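Local coordinates for protein diphthine synthase (Aeropyrum pernix, PDB 1WDE) that probably catalyses the S-adenosyl-L-methionine-dependent trimethylation of the amino group of the modified target histidine in elongation factor 2, yielding the diphthine intermediate of diphthamide biosynthesis, at residues A[33-38]-A[84-89]. Numbering follows the deposited sequence.
Sequences ADVVYV and AVVAVV
Tyr37 and Ala87 meet in the ladder that joins the neighbouring parallel strands 35-38 and 85-89 of the N-terminal alpha/beta domain, whose five-stranded parallel sheet belongs to the tetrapyrrole methylase fold. The hydrogen bonds zigzag between the strands: Val35 O accepts from Ala87 N, Tyr37 N reaches Ala87 O at 2.8 Å, and Tyr37 O takes Val89 N. Strand 9-14 pairs with the other edge of 85-89.

Where the ladder begins, Asp34 extends it with its side chain. Its CG lies beside the backbone N (chi1 -61°), which carries OD2 to Val85 N at 3.1 Å, met on the anti side of the carboxylate. Asp34 N in turn donates to Val85 O at 2.9 Å, and Val35 N adds a weak bond to that oxygen. A short acidic residue thus supplies the acceptor for the first amide of strand 85-89.

Apolar contacts form on both faces. Beta-branched valines suit the extended backbone, and Val36 CG1 meets Val89 CG2 at 3.8 Å where both also touch Val53 of helix 47-57. The small Ala87 suits a close approach, its CB 3.9 Å from Ala33 CB. On the Tyr37 face, Val86 CG1, anti to its backbone N, abuts the phenol ring edge in plane, 3.3 Å from Tyr37 CE2.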
ATOM      1  N   ALA A  33       9.139 -11.824  23.448  1.00 55.14           N
ATOM      2  CA  ALA A  33       9.129 -13.019  22.612  1.00 54.54           C
ATOM      3  C   ALA A  33      10.428 -13.803  22.831  1.00 54.22           C
ATOM      4  O   ALA A  33      11.381 -13.286  23.409  1.00 52.72           O
ATOM      5  CB  ALA A  33       8.991 -12.631  21.143  1.00 55.38           C
ATOM      6  N   ASP A  34      10.461 -15.051  22.377  1.00 54.83           N
ATOM      7  CA  ASP A  34      11.652 -15.873  22.532  1.00 55.49           C
ATOM      8  C   ASP A  34      12.452 -15.834  21.243  1.00 58.69           C
ATOM      9  O   ASP A  34      13.681 -15.941  21.260  1.00 58.49           O
ATOM     10  CB  ASP A  34      11.276 -17.317  22.873  1.00 56.74           C
ATOM     11  CG  ASP A  34      10.497 -17.426  24.175  1.00 62.25           C
ATOM     12  OD1 ASP A  34      10.991 -16.929  25.210  1.00 58.79           O
ATOM     13  OD2 ASP A  34       9.389 -18.008  24.164  1.00 63.81           O
ATOM     14  N   VAL A  35      11.743 -15.686  20.128  1.00 57.77           N
ATOM     15  CA  VAL A  35      12.364 -15.611  18.807  1.00 55.80           C
ATOM     16  C   VAL A  35      11.717 -14.442  18.046  1.00 54.64           C
ATOM     17  O   VAL A  35      10.526 -14.163  18.219  1.00 48.72           O
ATOM     18  CB  VAL A  35      12.141 -16.914  18.001  1.00 55.67           C
ATOM     19  CG1 VAL A  35      13.060 -16.936  16.786  1.00 56.28           C
ATOM     20  CG2 VAL A  35      12.404 -18.123  18.875  1.00 62.98           C
ATOM     21  N   VAL A  36      12.504 -13.764  17.214  1.00 51.00           N
ATOM     22  CA  VAL A  36      12.004 -12.628  16.447  1.00 47.60           C
ATOM     23  C   VAL A  36      12.442 -12.655  14.987  1.00 51.49           C
ATOM     24  O   VAL A  36      13.604 -12.389  14.671  1.00 52.85           O
ATOM     25  CB  VAL A  36      12.477 -11.298  17.050  1.00 43.41           C
ATOM     26  CG1 VAL A  36      11.884 -10.134  16.266  1.00 44.82           C
ATOM     27  CG2 VAL A  36      12.071 -11.219  18.513  1.00 43.08           C
ATOM     28  N   TYR A  37      11.510 -13.000  14.102  1.00 49.84           N
ATOM     29  CA  TYR A  37      11.776 -13.020  12.673  1.00 47.91           C
ATOM     30  C   TYR A  37      11.405 -11.628  12.198  1.00 50.32           C
ATOM     31  O   TYR A  37      10.428 -11.042  12.668  1.00 54.21           O
ATOM     32  CB  TYR A  37      10.899 -14.053  11.974  1.00 55.62           C
ATOM     33  CG  TYR A  37      11.202 -15.482  12.360  1.00 60.66           C
ATOM     34  CD1 TYR A  37      12.332 -16.134  11.869  1.00 64.18           C
ATOM     35  CD2 TYR A  37      10.364 -16.181  13.224  1.00 61.53           C
ATOM     36  CE1 TYR A  37      12.619 -17.452  12.228  1.00 66.00           C
ATOM     37  CE2 TYR A  37      10.640 -17.493  13.590  1.00 64.80           C
ATOM     38  CZ  TYR A  37      11.767 -18.125  13.089  1.00 65.21           C
ATOM     39  OH  TYR A  37      12.031 -19.429  13.448  1.00 65.23           O
ATOM     40  N   VAL A  38      12.191 -11.091  11.279  1.00 48.78           N
ATOM     41  CA  VAL A  38      11.954  -9.757  10.759  1.00 47.05           C
ATOM     42  C   VAL A  38      11.972  -9.819   9.242  1.00 47.24           C
ATOM     43  O   VAL A  38      12.934 -10.302   8.645  1.00 46.51           O
ATOM     44  CB  VAL A  38      13.044  -8.775  11.254  1.00 47.22           C
ATOM     45  CG1 VAL A  38      12.826  -7.406  10.663  1.00 50.99           C
ATOM     46  CG2 VAL A  38      13.018  -8.697  12.759  1.00 45.23           C
ATOM     47  N   ALA A  84       6.745 -22.262  22.065  1.00 81.83           N
ATOM     48  CA  ALA A  84       7.364 -20.979  22.367  1.00 74.37           C
ATOM     49  C   ALA A  84       6.611 -19.813  21.739  1.00 69.81           C
ATOM     50  O   ALA A  84       5.707 -19.996  20.925  1.00 66.97           O
ATOM     51  CB  ALA A  84       8.792 -21.008  21.812  1.00 71.28           C
ATOM     52  N   VAL A  85       7.160 -18.640  22.142  1.00 61.57           N
ATOM     53  CA  VAL A  85       6.592 -17.383  21.647  1.00 54.91           C
ATOM     54  C   VAL A  85       7.422 -16.863  20.482  1.00 52.30           C
ATOM     55  O   VAL A  85       8.569 -16.442  20.663  1.00 49.72           O
ATOM     56  CB  VAL A  85       6.576 -16.326  22.737  1.00 54.59           C
ATOM     57  CG1 VAL A  85       5.732 -15.113  22.320  1.00 53.99           C
ATOM     58  CG2 VAL A  85       6.013 -16.878  24.045  1.00 52.44           C
ATOM     59  N   VAL A  86       6.853 -16.901  19.282  1.00 49.54           N
ATOM     60  CA  VAL A  86       7.550 -16.438  18.085  1.00 46.94           C
ATOM     61  C   VAL A  86       6.911 -15.173  17.521  1.00 46.09           C
ATOM     62  O   VAL A  86       5.693 -15.086  17.391  1.00 45.53           O
ATOM     63  CB  VAL A  86       7.561 -17.527  16.990  1.00 45.09           C
ATOM     64  CG1 VAL A  86       8.166 -16.986  15.716  1.00 42.70           C
ATOM     65  CG2 VAL A  86       8.378 -18.724  17.460  1.00 49.98           C
ATOM     66  N   ALA A  87       7.743 -14.194  17.189  1.00 45.85           N
ATOM     67  CA  ALA A  87       7.249 -12.942  16.643  1.00 47.95           C
ATOM     68  C   ALA A  87       7.716 -12.731  15.211  1.00 47.42           C
ATOM     69  O   ALA A  87       8.857 -13.050  14.866  1.00 45.91           O
ATOM     70  CB  ALA A  87       7.709 -11.772  17.513  1.00 45.60           C
ATOM     71  N   VAL A  88       6.810 -12.229  14.376  1.00 41.15           N
ATOM     72  CA  VAL A  88       7.123 -11.906  12.990  1.00 37.23           C
ATOM     73  C   VAL A  88       6.855 -10.410  12.909  1.00 33.03           C
ATOM     74  O   VAL A  88       5.732  -9.945  13.151  1.00 29.70           O
ATOM     75  CB  VAL A  88       6.231 -12.676  11.988  1.00 39.57           C
ATOM     76  CG1 VAL A  88       6.506 -12.193  10.568  1.00 35.38           C
ATOM     77  CG2 VAL A  88       6.523 -14.175  12.078  1.00 39.46           C
ATOM     78  N   VAL A  89       7.900  -9.654  12.599  1.00 35.56           N
ATOM     79  CA  VAL A  89       7.793  -8.206  12.533  1.00 33.38           C
ATOM     80  C   VAL A  89       7.795  -7.661  11.118  1.00 31.68           C
ATOM     81  O   VAL A  89       8.630  -8.030  10.297  1.00 34.21           O
ATOM     82  CB  VAL A  89       8.938  -7.536  13.279  1.00 26.54           C
ATOM     83  CG1 VAL A  89       8.681  -6.038  13.382  1.00 29.78           C
ATOM     84  CG2 VAL A  89       9.086  -8.156  14.672  1.00 30.24           C
TER